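Side-chain contacts in 6-phosphogluconate dehydrogenase (Pseudomonas syringae, PDB 5U5G), which probably reduces (2-oxopropyl)phosphonic acid with NADPH as hydride donor, a late step in the biosynthesis of the antibiotic fosfomycin: residues Q15-R20 and E154-T159; L178-N183 and G237-D242; E189-G194 and K202-V207. One frame throughout, in Å; residues are numbered along the deposited sequence.

Interaction 1 belongs to the nucleotide-binding part of the chain; interactions 2 and 3 both use helix 168-196 in the helical part, with interaction 3 nested inside the loop that interaction 2 closes. The centres of interactions 1 and 2 lie about 22 Å apart, on opposite sides of the chain's centre. Interaction 1 is partly buried and mixes a methyl-on-ring CH-pi contact with an arginine that grips a backbone carbonyl. Interaction 2 is buried and charged, a salt bridge beside the bound phosphonate, with the cofactor met by other residues of helix 236-247. Interaction 3, though far from the chain's centre, is also buried; a methionine lies against helix backbone, with no hydrogen bond across.

Interaction 1 of 3, residues Q15-R20 and E154-T159; sequences QAICRR and EVFCAT
Ile-17 sets one methyl over the ring face of Phe-156. Its CG2 sits 3.8 Å from the ring centroid of Phe-156 and only 6° off the ring normal, so this is a CH-pi contact over the middle of the face. Two torsions bring it about. In Ile-17 the CG2 branch lies anti to the backbone N and reaches across to the aromatic side chain, while in Phe-156 CG stands between the backbone N and the carbonyl carbon (chi1 59°), turning the ring broadside to helix 12-23.

One helical turn further on, Arg-20 makes the polar half of the contact. Its CG is anti to the backbone N and passes 3.7 Å from CB of Phe-156. A bend at chi2 then swings the guanidinium round to the carbonyl of Val-155. Arg-20 NE donates to Val-155 O at 3.2 Å; the bond is nearly straight at the hydrogen (160°), and the oxygen lies close to the guanidinium plane. A water completes a small ring, accepting from Arg-20 NH2 at 2.9 Å and donating to Val-155 O at 3.0 Å. That carbonyl therefore takes two bonds, one direct and one through water. Arg-20 NH1 is held by Leu-131 O, at the end of helix 126-131, which leaves the guanidinium little freedom to rotate. Val-155 adds its CG1 methyl, 3.9 Å from the backbone O of Arg-20.

Leu-135 of strand 135-139 packs against both Ile-17 and Phe-156. Helix 12-23 follows strand 5-8 and the Gly-9, Gly-11, Gly-14 turn, whose spacing fits a GxGxxG dinucleotide-binding loop; the contact thus joins the first helix of a Rossmann-type fold to the residues at 155-156 that lead into edge strand 157-162.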
loop_
_atom_site.group_PDB
_atom_site.type_symbol
_atom_site.label_atom_id
_atom_site.label_comp_id
_atom_site.label_asym_id
_atom_site.label_seq_id
_atom_site.Cartn_x
_atom_site.Cartn_y
_atom_site.Cartn_z
ATOM N N GLN A 15 -23.188 9.277 7.797
ATOM C CA GLN A 15 -23.642 10.422 7.007
ATOM C C GLN A 15 -23.313 10.259 5.526
ATOM O O GLN A 15 -24.154 10.521 4.661
ATOM C CB GLN A 15 -23.005 11.713 7.538
ATOM C CG GLN A 15 -23.631 12.251 8.826
ATOM C CD GLN A 15 -22.989 13.568 9.268
ATOM O OE1 GLN A 15 -23.003 14.552 8.519
ATOM N NE2 GLN A 15 -22.393 13.579 10.474
ATOM N N ALA A 16 -22.081 9.849 5.214
ATOM C CA ALA A 16 -21.675 9.754 3.811
ATOM C C ALA A 16 -22.450 8.662 3.077
ATOM O O ALA A 16 -22.898 8.864 1.944
ATOM C CB ALA A 16 -20.170 9.508 3.709
ATOM N N ILE A 17 -22.620 7.495 3.701
ATOM C CA ILE A 17 -23.419 6.449 3.074
ATOM C C ILE A 17 -24.870 6.906 2.907
ATOM O O ILE A 17 -25.493 6.662 1.865
ATOM C CB ILE A 17 -23.302 5.136 3.877
ATOM C CG1 ILE A 17 -21.840 4.660 3.853
ATOM C CG2 ILE A 17 -24.276 4.075 3.348
ATOM C CD1 ILE A 17 -21.582 3.341 4.537
ATOM N N CYS A 18 -25.427 7.587 3.918
ATOM C CA CYS A 18 -26.779 8.128 3.781
ATOM C C CYS A 18 -26.892 9.094 2.607
ATOM O O CYS A 18 -27.867 9.038 1.847
ATOM C CB CYS A 18 -27.216 8.832 5.063
ATOM S SG CYS A 18 -27.837 7.715 6.294
ATOM N N ARG A 19 -25.922 10.003 2.455
ATOM C CA ARG A 19 -25.969 10.924 1.323
ATOM C C ARG A 19 -25.997 10.171 0.000
ATOM O O ARG A 19 -26.742 10.537 -0.916
ATOM C CB ARG A 19 -24.784 11.895 1.361
ATOM C CG ARG A 19 -25.096 13.184 2.096
ATOM C CD ARG A 19 -24.000 13.531 3.061
ATOM N NE ARG A 19 -22.924 14.278 2.413
ATOM C CZ ARG A 19 -21.692 14.370 2.912
ATOM N NH1 ARG A 19 -21.389 13.734 4.045
ATOM N NH2 ARG A 19 -20.755 15.066 2.273
ATOM N N ARG A 20 -25.201 9.106 -0.114
ATOM C CA ARG A 20 -25.208 8.311 -1.339
ATOM C C ARG A 20 -26.564 7.652 -1.569
ATOM O O ARG A 20 -27.069 7.628 -2.700
ATOM C CB ARG A 20 -24.092 7.270 -1.278
ATOM C CG ARG A 20 -23.878 6.505 -2.561
ATOM C CD ARG A 20 -23.211 7.370 -3.609
ATOM N NE ARG A 20 -23.150 6.682 -4.890
ATOM C CZ ARG A 20 -22.524 7.148 -5.969
ATOM N NH1 ARG A 20 -21.895 8.315 -5.931
ATOM N NH2 ARG A 20 -22.531 6.437 -7.088
ATOM N N GLU A 154 -25.113 -2.189 -3.763
ATOM C CA GLU A 154 -24.667 -1.714 -5.065
ATOM C C GLU A 154 -24.749 -0.198 -5.171
ATOM O O GLU A 154 -23.975 0.418 -5.911
ATOM C CB GLU A 154 -25.517 -2.371 -6.162
ATOM C CG GLU A 154 -25.100 -2.008 -7.580
ATOM C CD GLU A 154 -23.651 -2.404 -7.883
ATOM O OE1 GLU A 154 -22.921 -1.578 -8.467
ATOM O OE2 GLU A 154 -23.282 -3.546 -7.549
ATOM N N VAL A 155 -25.681 0.422 -4.443
ATOM C CA VAL A 155 -25.809 1.874 -4.513
ATOM C C VAL A 155 -24.544 2.566 -4.019
ATOM O O VAL A 155 -24.173 3.627 -4.531
ATOM C CB VAL A 155 -27.048 2.333 -3.724
ATOM C CG1 VAL A 155 -27.139 3.857 -3.714
ATOM C CG2 VAL A 155 -28.294 1.711 -4.323
ATOM N N PHE A 156 -23.853 1.994 -3.026
ATOM C CA PHE A 156 -22.690 2.676 -2.474
ATOM C C PHE A 156 -21.419 1.827 -2.462
ATOM O O PHE A 156 -20.398 2.279 -1.922
ATOM C CB PHE A 156 -22.987 3.218 -1.054
ATOM C CG PHE A 156 -23.392 2.166 -0.043
ATOM C CD1 PHE A 156 -22.437 1.517 0.734
ATOM C CD2 PHE A 156 -24.737 1.869 0.172
ATOM C CE1 PHE A 156 -22.821 0.558 1.686
ATOM C CE2 PHE A 156 -25.119 0.918 1.115
ATOM C CZ PHE A 156 -24.159 0.258 1.864
ATOM N N CYS A 157 -21.434 0.637 -3.059
ATOM C CA CYS A 157 -20.261 -0.234 -3.096
ATOM C C CYS A 157 -19.895 -0.595 -4.529
ATOM O O CYS A 157 -20.772 -0.831 -5.366
ATOM C CB CYS A 157 -20.482 -1.544 -2.313
ATOM S SG CYS A 157 -20.913 -1.379 -0.555
ATOM N N ALA A 158 -18.590 -0.689 -4.791
ATOM C CA ALA A 158 -18.089 -1.219 -6.053
ATOM C C ALA A 158 -17.763 -2.707 -5.951
ATOM O O ALA A 158 -18.173 -3.498 -6.806
ATOM C CB ALA A 158 -16.851 -0.441 -6.510
ATOM N N THR A 159 -17.023 -3.103 -4.924
ATOM C CA THR A 159 -16.661 -4.495 -4.706
ATOM C C THR A 159 -17.384 -5.027 -3.481
ATOM O O THR A 159 -17.478 -4.337 -2.461
ATOM C CB THR A 159 -15.152 -4.650 -4.517
ATOM O OG1 THR A 159 -14.478 -3.873 -5.506
ATOM C CG2 THR A 159 -14.747 -6.115 -4.676
HETATM O O HOH W 1 -24.790 4.642 -7.308
#

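Interaction 2 of 3, residues L178-N183 and G237-D242; sequences LAESIN and GVRCKD. With 7VD ((2-oxopropyl)phosphonic acid), chain F; NAP (NADP nicotinamide-adenine-dinucleotide phosphate), chain E.
Arg-239 reaches across from helix 236-247 to Glu-180, and the tight part of this contact is their salt bridge. NH2 of Arg-239 meets OE1 of Glu-180 at a short 2.5 Å with an almost straight N-H (170°). The oxygen lies in the guanidinium plane and uses its anti lone pair, the one turned away from OE2. The carboxylate itself is not coplanar with its partner: the two planes stand 70° apart, and a second bond to the same oxygen, from Arg-239 NH1, is weak. Bends at chi2 and chi3 fold the arginine chain over so that its end comes nearer to helix 168-196 than its root does. Tyr-217 OH and Gln-279 OE1 take further hydrogen bonds from Arg-239 NH1 and help fix the group's rotation.

This places the arginine at the substrate pocket of the helical domain, consistent with the 3-hydroxyisobutyrate dehydrogenase family, where substrate and nicotinamide meet between the two domains. The methyl C8 of (2-oxopropyl)phosphonic acid lies over one guanidinium face, 3.7 Å from Arg-239 NH1, and Ser-181 N lies over the other. OE2 of Glu-180 comes within 2.5 Å of the phosphonate oxygen O2.

Beside the salt bridge the grip slackens. Arg-239 NE reaches Ser-181 OG at 3.2 Å, but the bond is weak and bent, and the serine hydroxyl is more firmly engaged with Asn-177 O on its own helix. Solvent comes closer at Gly-237 and Cys-240, both partly exposed. Lys-241, by contrast, is firmly held: its bent chain brings NZ to 2.8 Å from ribose O2D of the cofactor and into a salt bridge with Asp-242 OD1 at 2.7 Å, with Thr-98 O as a further acceptor.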
loop_
_atom_site.group_PDB
_atom_site.type_symbol
_atom_site.label_atom_id
_atom_site.label_comp_id
_atom_site.label_asym_id
_atom_site.label_seq_id
_atom_site.Cartn_x
_atom_site.Cartn_y
_atom_site.Cartn_z
ATOM N N LEU A 178 -5.452 -3.535 10.208
ATOM C CA LEU A 178 -4.096 -3.645 10.734
ATOM C C LEU A 178 -3.071 -3.296 9.666
ATOM O O LEU A 178 -2.066 -2.633 9.952
ATOM C CB LEU A 178 -3.848 -5.060 11.245
ATOM C CG LEU A 178 -3.044 -5.313 12.521
ATOM C CD1 LEU A 178 -2.422 -6.713 12.485
ATOM C CD2 LEU A 178 -2.028 -4.252 12.882
ATOM N N ALA A 179 -3.291 -3.763 8.430
ATOM C CA ALA A 179 -2.371 -3.436 7.336
ATOM C C ALA A 179 -2.449 -1.957 6.966
ATOM O O ALA A 179 -1.427 -1.336 6.646
ATOM C CB ALA A 179 -2.667 -4.309 6.115
ATOM N N GLU A 180 -3.659 -1.382 6.997
ATOM C CA GLU A 180 -3.810 0.064 6.850
ATOM C C GLU A 180 -2.923 0.797 7.839
ATOM O O GLU A 180 -2.193 1.728 7.477
ATOM C CB GLU A 180 -5.266 0.474 7.099
ATOM C CG GLU A 180 -6.272 -0.108 6.137
ATOM C CD GLU A 180 -7.679 0.412 6.387
ATOM O OE1 GLU A 180 -7.923 0.939 7.490
ATOM O OE2 GLU A 180 -8.538 0.279 5.479
ATOM N N SER A 181 -3.010 0.392 9.107
ATOM C CA SER A 181 -2.323 1.092 10.182
ATOM C C SER A 181 -0.816 1.038 9.988
ATOM O O SER A 181 -0.117 2.039 10.191
ATOM C CB SER A 181 -2.721 0.484 11.529
ATOM O OG SER A 181 -4.135 0.372 11.636
ATOM N N ILE A 182 -0.301 -0.123 9.584
ATOM C CA ILE A 182 1.130 -0.252 9.322
ATOM C C ILE A 182 1.533 0.601 8.125
ATOM O O ILE A 182 2.554 1.297 8.156
ATOM C CB ILE A 182 1.503 -1.727 9.099
ATOM C CG1 ILE A 182 1.259 -2.527 10.387
ATOM C CG2 ILE A 182 2.961 -1.810 8.666
ATOM C CD1 ILE A 182 1.136 -4.064 10.171
ATOM N N ASN A 183 0.747 0.535 7.039
ATOM C CA ASN A 183 1.053 1.321 5.848
ATOM C C ASN A 183 1.027 2.810 6.152
ATOM O O ASN A 183 1.877 3.570 5.663
ATOM C CB ASN A 183 0.052 1.022 4.724
ATOM C CG ASN A 183 0.132 -0.418 4.228
ATOM O OD1 ASN A 183 1.044 -1.154 4.583
ATOM N ND2 ASN A 183 -0.819 -0.810 3.393
ATOM N N GLY A 237 -9.897 7.647 17.616
ATOM C CA GLY A 237 -10.791 6.759 18.343
ATOM C C GLY A 237 -11.207 5.556 17.519
ATOM O O GLY A 237 -11.173 4.416 17.998
ATOM N N VAL A 238 -11.592 5.793 16.257
ATOM C CA VAL A 238 -11.997 4.694 15.383
ATOM C C VAL A 238 -10.799 3.814 15.031
ATOM O O VAL A 238 -10.887 2.579 15.051
ATOM C CB VAL A 238 -12.691 5.246 14.124
ATOM C CG1 VAL A 238 -12.688 4.220 13.002
ATOM C CG2 VAL A 238 -14.133 5.653 14.458
ATOM N N ARG A 239 -9.665 4.436 14.706
ATOM C CA ARG A 239 -8.464 3.686 14.357
ATOM C C ARG A 239 -8.025 2.793 15.511
ATOM O O ARG A 239 -7.736 1.604 15.318
ATOM C CB ARG A 239 -7.341 4.658 13.968
ATOM C CG ARG A 239 -6.051 3.987 13.484
ATOM C CD ARG A 239 -5.976 4.030 11.959
ATOM N NE ARG A 239 -6.301 2.731 11.411
ATOM C CZ ARG A 239 -6.837 2.503 10.215
ATOM N NH1 ARG A 239 -7.160 3.497 9.398
ATOM N NH2 ARG A 239 -7.074 1.249 9.853
ATOM N N CYS A 240 -7.991 3.349 16.729
ATOM C CA CYS A 240 -7.533 2.588 17.896
ATOM C C CYS A 240 -8.538 1.520 18.325
ATOM O O CYS A 240 -8.134 0.472 18.851
ATOM C CB CYS A 240 -7.227 3.543 19.061
ATOM S SG CYS A 240 -5.662 4.473 18.846
ATOM N N LYS A 241 -9.837 1.757 18.113
ATOM C CA LYS A 241 -10.817 0.696 18.316
ATOM C C LYS A 241 -10.459 -0.532 17.483
ATOM O O LYS A 241 -10.462 -1.664 17.984
ATOM C CB LYS A 241 -12.226 1.197 17.975
ATOM C CG LYS A 241 -13.229 0.063 17.702
ATOM C CD LYS A 241 -14.635 0.562 17.381
ATOM C CE LYS A 241 -14.729 1.244 16.002
ATOM N NZ LYS A 241 -14.598 0.320 14.839
ATOM N N ASP A 242 -10.122 -0.325 16.204
ATOM C CA ASP A 242 -9.826 -1.460 15.336
ATOM C C ASP A 242 -8.494 -2.112 15.706
ATOM O O ASP A 242 -8.374 -3.341 15.678
ATOM C CB ASP A 242 -9.849 -1.021 13.868
ATOM C CG ASP A 242 -11.240 -0.606 13.407
ATOM O OD1 ASP A 242 -12.216 -0.863 14.159
ATOM O OD2 ASP A 242 -11.366 -0.018 12.304
HETATM P P1 7VD F . -11.107 2.512 5.687
HETATM C C1 7VD F . -11.243 3.320 7.306
HETATM O O2 7VD F . -10.935 1.013 5.751
HETATM O O3 7VD F . -12.269 2.858 4.787
HETATM O O4 7VD F . -9.845 3.166 5.179
HETATM C C6 7VD F . -11.422 2.413 8.498
HETATM O O7 7VD F . -12.088 1.381 8.422
HETATM C C8 7VD F . -10.736 2.854 9.762
HETATM P PA NAP E . -17.849 8.462 14.220
HETATM O O1A NAP E . -17.090 8.580 15.489
HETATM O O2A NAP E . -17.726 9.509 13.141
HETATM O O5B NAP E . -19.464 8.259 14.550
HETATM C C5B NAP E . -19.573 7.227 15.500
HETATM C C4B NAP E . -21.063 6.829 15.547
HETATM O O4B NAP E . -21.315 5.882 16.584
HETATM C C3B NAP E . -21.939 8.111 15.792
HETATM O O3B NAP E . -23.157 7.960 15.131
HETATM C C2B NAP E . -22.190 7.995 17.308
HETATM O O2B NAP E . -23.334 8.549 17.744
HETATM C C1B NAP E . -22.343 6.425 17.393
HETATM N N9A NAP E . -22.165 6.017 18.773
HETATM C C8A NAP E . -20.972 5.818 19.498
HETATM N N7A NAP E . -21.191 5.467 20.795
HETATM C C5A NAP E . -22.589 5.452 20.899
HETATM C C6A NAP E . -23.455 5.174 21.972
HETATM N N6A NAP E . -22.961 4.830 23.206
HETATM N N1A NAP E . -24.803 5.236 21.827
HETATM C C2A NAP E . -25.252 5.581 20.580
HETATM N N3A NAP E . -24.560 5.866 19.468
HETATM C C4A NAP E . -23.206 5.794 19.654
HETATM O O3 NAP E . -17.244 7.019 13.719
HETATM P PN NAP E . -17.218 6.817 12.131
HETATM O O1N NAP E . -18.507 7.125 11.476
HETATM O O2N NAP E . -15.875 7.128 11.510
HETATM O O5D NAP E . -17.150 5.076 12.028
HETATM C C5D NAP E . -18.365 4.506 12.231
HETATM C C4D NAP E . -18.207 3.030 11.914
HETATM O O4D NAP E . -17.754 2.867 10.544
HETATM C C3D NAP E . -17.077 2.414 12.841
HETATM O O3D NAP E . -17.448 1.109 13.186
HETATM C C2D NAP E . -15.860 2.414 11.943
HETATM O O2D NAP E . -14.953 1.382 12.232
HETATM C C1D NAP E . -16.541 2.125 10.566
HETATM N N1N NAP E . -15.726 2.593 9.462
HETATM C C2N NAP E . -15.300 3.945 9.364
HETATM C C3N NAP E . -14.596 4.340 8.246
HETATM C C7N NAP E . -14.168 5.733 8.094
HETATM O O7N NAP E . -13.576 6.141 7.093
HETATM N N7N NAP E . -14.478 6.657 9.076
HETATM C C4N NAP E . -14.297 3.391 7.115
HETATM C C5N NAP E . -14.767 2.024 7.339
HETATM C C6N NAP E . -15.417 1.673 8.448
HETATM P P2B NAP E . -23.232 10.354 18.124
HETATM O O1X NAP E . -23.219 10.876 16.722
HETATM O O2X NAP E . -24.510 10.585 18.937
HETATM O O3X NAP E . -21.927 10.373 18.883
#

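Interaction 3 of 3, residues E189-G194 and K202-V207; sequences EVISQG and KSMADV
An antiparallel helix hairpin brings these residues together: the long helix 168-196 ends, the chain turns through a short loop, and helix 201-210 runs back beside it. The segment axes make an angle of 143° and come no nearer than 10.8 Å, so a single long side chain does most of the bridging.

That side chain is Met-204, whose CB already points at the other helix. CG lies beside the backbone N (chi1 -83°), and the chain then runs extended through chi2 until the sulfur arrives over the backbone of the long helix. SD of Met-204 rests 3.6 Å from CA of Gly-194, a position where the neighbouring helix has no side chain, so the sulfur can settle directly against the main chain. The same sulfur lies 3.8 Å from Ile-191 O. A bend at chi3 turns the terminal methyl alongside, CE of Met-204 standing 3.8 Å from Ile-191 O. On the glycine side, Met-204 CE is 4.0 Å from Gly-194 C. Between side chains the touch is lighter: CG2 of Ile-191 is 4.5 Å from CE of Met-204. Packing is thus side chain on backbone rather than an interlocking of side chains. On helix 201-210, Lys-202 NZ makes a salt bridge one turn on to Asp-206 OD2 at 3.1 Å.

Around the hairpin, Ile-191 also packs on Met-218, Ala-221 and Leu-222 of helix 216-226 and on Phe-283 of helix 282-287. Another side of the long helix faces the second subunit, where Glu-189 and Gln-193 both hydrogen-bond to Ser-259 of that subunit, while Val-207 of helix 201-210 packs on Ile-138 in strand 135-139 of the same partner chain.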
loop_
_atom_site.group_PDB
_atom_site.type_symbol
_atom_site.label_atom_id
_atom_site.label_comp_id
_atom_site.label_asym_id
_atom_site.label_seq_id
_atom_site.Cartn_x
_atom_site.Cartn_y
_atom_site.Cartn_z
ATOM N N GLU A 189 6.117 8.197 8.217
ATOM C CA GLU A 189 7.545 8.258 8.517
ATOM C C GLU A 189 8.356 8.579 7.269
ATOM O O GLU A 189 9.303 9.366 7.321
ATOM C CB GLU A 189 8.011 6.944 9.138
ATOM C CG GLU A 189 7.570 6.792 10.579
ATOM C CD GLU A 189 8.176 5.575 11.241
ATOM O OE1 GLU A 189 9.230 5.102 10.761
ATOM O OE2 GLU A 189 7.612 5.098 12.243
ATOM N N VAL A 190 7.985 7.992 6.134
ATOM C CA VAL A 190 8.758 8.197 4.917
ATOM C C VAL A 190 8.574 9.619 4.393
ATOM O O VAL A 190 9.546 10.283 4.009
ATOM C CB VAL A 190 8.366 7.120 3.892
ATOM C CG1 VAL A 190 8.703 7.543 2.486
ATOM C CG2 VAL A 190 9.085 5.813 4.256
ATOM N N ILE A 191 7.337 10.121 4.398
ATOM C CA ILE A 191 7.092 11.506 3.999
ATOM C C ILE A 191 7.844 12.460 4.914
ATOM O O ILE A 191 8.462 13.428 4.451
ATOM C CB ILE A 191 5.581 11.809 3.993
ATOM C CG1 ILE A 191 4.874 10.975 2.922
ATOM C CG2 ILE A 191 5.349 13.299 3.768
ATOM C CD1 ILE A 191 3.376 10.947 3.067
ATOM N N SER A 192 7.822 12.193 6.223
ATOM C CA SER A 192 8.467 13.096 7.175
ATOM C C SER A 192 9.969 13.158 6.943
ATOM O O SER A 192 10.564 14.244 6.931
ATOM C CB SER A 192 8.169 12.658 8.608
ATOM O OG SER A 192 6.779 12.732 8.851
ATOM N N GLN A 193 10.600 11.994 6.784
ATOM C CA GLN A 193 12.026 11.952 6.487
ATOM C C GLN A 193 12.337 12.710 5.206
ATOM O O GLN A 193 13.310 13.473 5.150
ATOM C CB GLN A 193 12.496 10.497 6.382
ATOM C CG GLN A 193 12.460 9.789 7.715
ATOM C CD GLN A 193 12.835 8.325 7.623
ATOM O OE1 GLN A 193 13.989 7.983 7.326
ATOM N NE2 GLN A 193 11.866 7.445 7.892
ATOM N N GLY A 194 11.508 12.525 4.173
ATOM C CA GLY A 194 11.722 13.235 2.923
ATOM C C GLY A 194 11.729 14.742 3.102
ATOM O O GLY A 194 12.584 15.436 2.545
ATOM N N LYS A 202 5.632 17.642 -3.751
ATOM C CA LYS A 202 5.159 17.293 -5.086
ATOM C C LYS A 202 5.956 16.129 -5.674
ATOM O O LYS A 202 5.384 15.216 -6.277
ATOM C CB LYS A 202 5.218 18.519 -5.997
ATOM C CG LYS A 202 5.288 18.202 -7.476
ATOM C CD LYS A 202 3.927 18.163 -8.123
ATOM C CE LYS A 202 4.033 18.626 -9.574
ATOM N NZ LYS A 202 4.920 17.720 -10.364
ATOM N N SER A 203 7.277 16.147 -5.513
ATOM C CA SER A 203 8.085 15.047 -6.031
ATOM C C SER A 203 7.820 13.761 -5.255
ATOM O O SER A 203 7.789 12.672 -5.837
ATOM C CB SER A 203 9.565 15.413 -5.972
ATOM O OG SER A 203 9.829 16.520 -6.809
ATOM N N MET A 204 7.652 13.869 -3.936
ATOM C CA MET A 204 7.335 12.687 -3.149
ATOM C C MET A 204 5.996 12.106 -3.569
ATOM O O MET A 204 5.859 10.886 -3.728
ATOM C CB MET A 204 7.348 13.033 -1.663
ATOM C CG MET A 204 8.756 12.991 -1.087
ATOM S SD MET A 204 8.844 13.150 0.709
ATOM C CE MET A 204 8.441 14.890 0.917
ATOM N N ALA A 205 5.008 12.972 -3.803
ATOM C CA ALA A 205 3.708 12.496 -4.260
ATOM C C ALA A 205 3.820 11.820 -5.619
ATOM O O ALA A 205 3.181 10.786 -5.860
ATOM C CB ALA A 205 2.713 13.656 -4.321
ATOM N N ASP A 206 4.615 12.402 -6.523
ATOM C CA ASP A 206 4.815 11.812 -7.844
ATOM C C ASP A 206 5.381 10.405 -7.734
ATOM O O ASP A 206 4.912 9.479 -8.403
ATOM C CB ASP A 206 5.758 12.688 -8.681
ATOM C CG ASP A 206 5.053 13.880 -9.311
ATOM O OD1 ASP A 206 3.810 13.844 -9.452
ATOM O OD2 ASP A 206 5.757 14.848 -9.682
ATOM N N VAL A 207 6.399 10.233 -6.894
ATOM C CA VAL A 207 7.097 8.952 -6.797
ATOM C C VAL A 207 6.287 7.951 -5.977
ATOM O O VAL A 207 6.170 6.777 -6.348
ATOM C CB VAL A 207 8.510 9.173 -6.211
ATOM C CG1 VAL A 207 9.204 7.841 -5.898
ATOM C CG2 VAL A 207 9.361 10.018 -7.176
#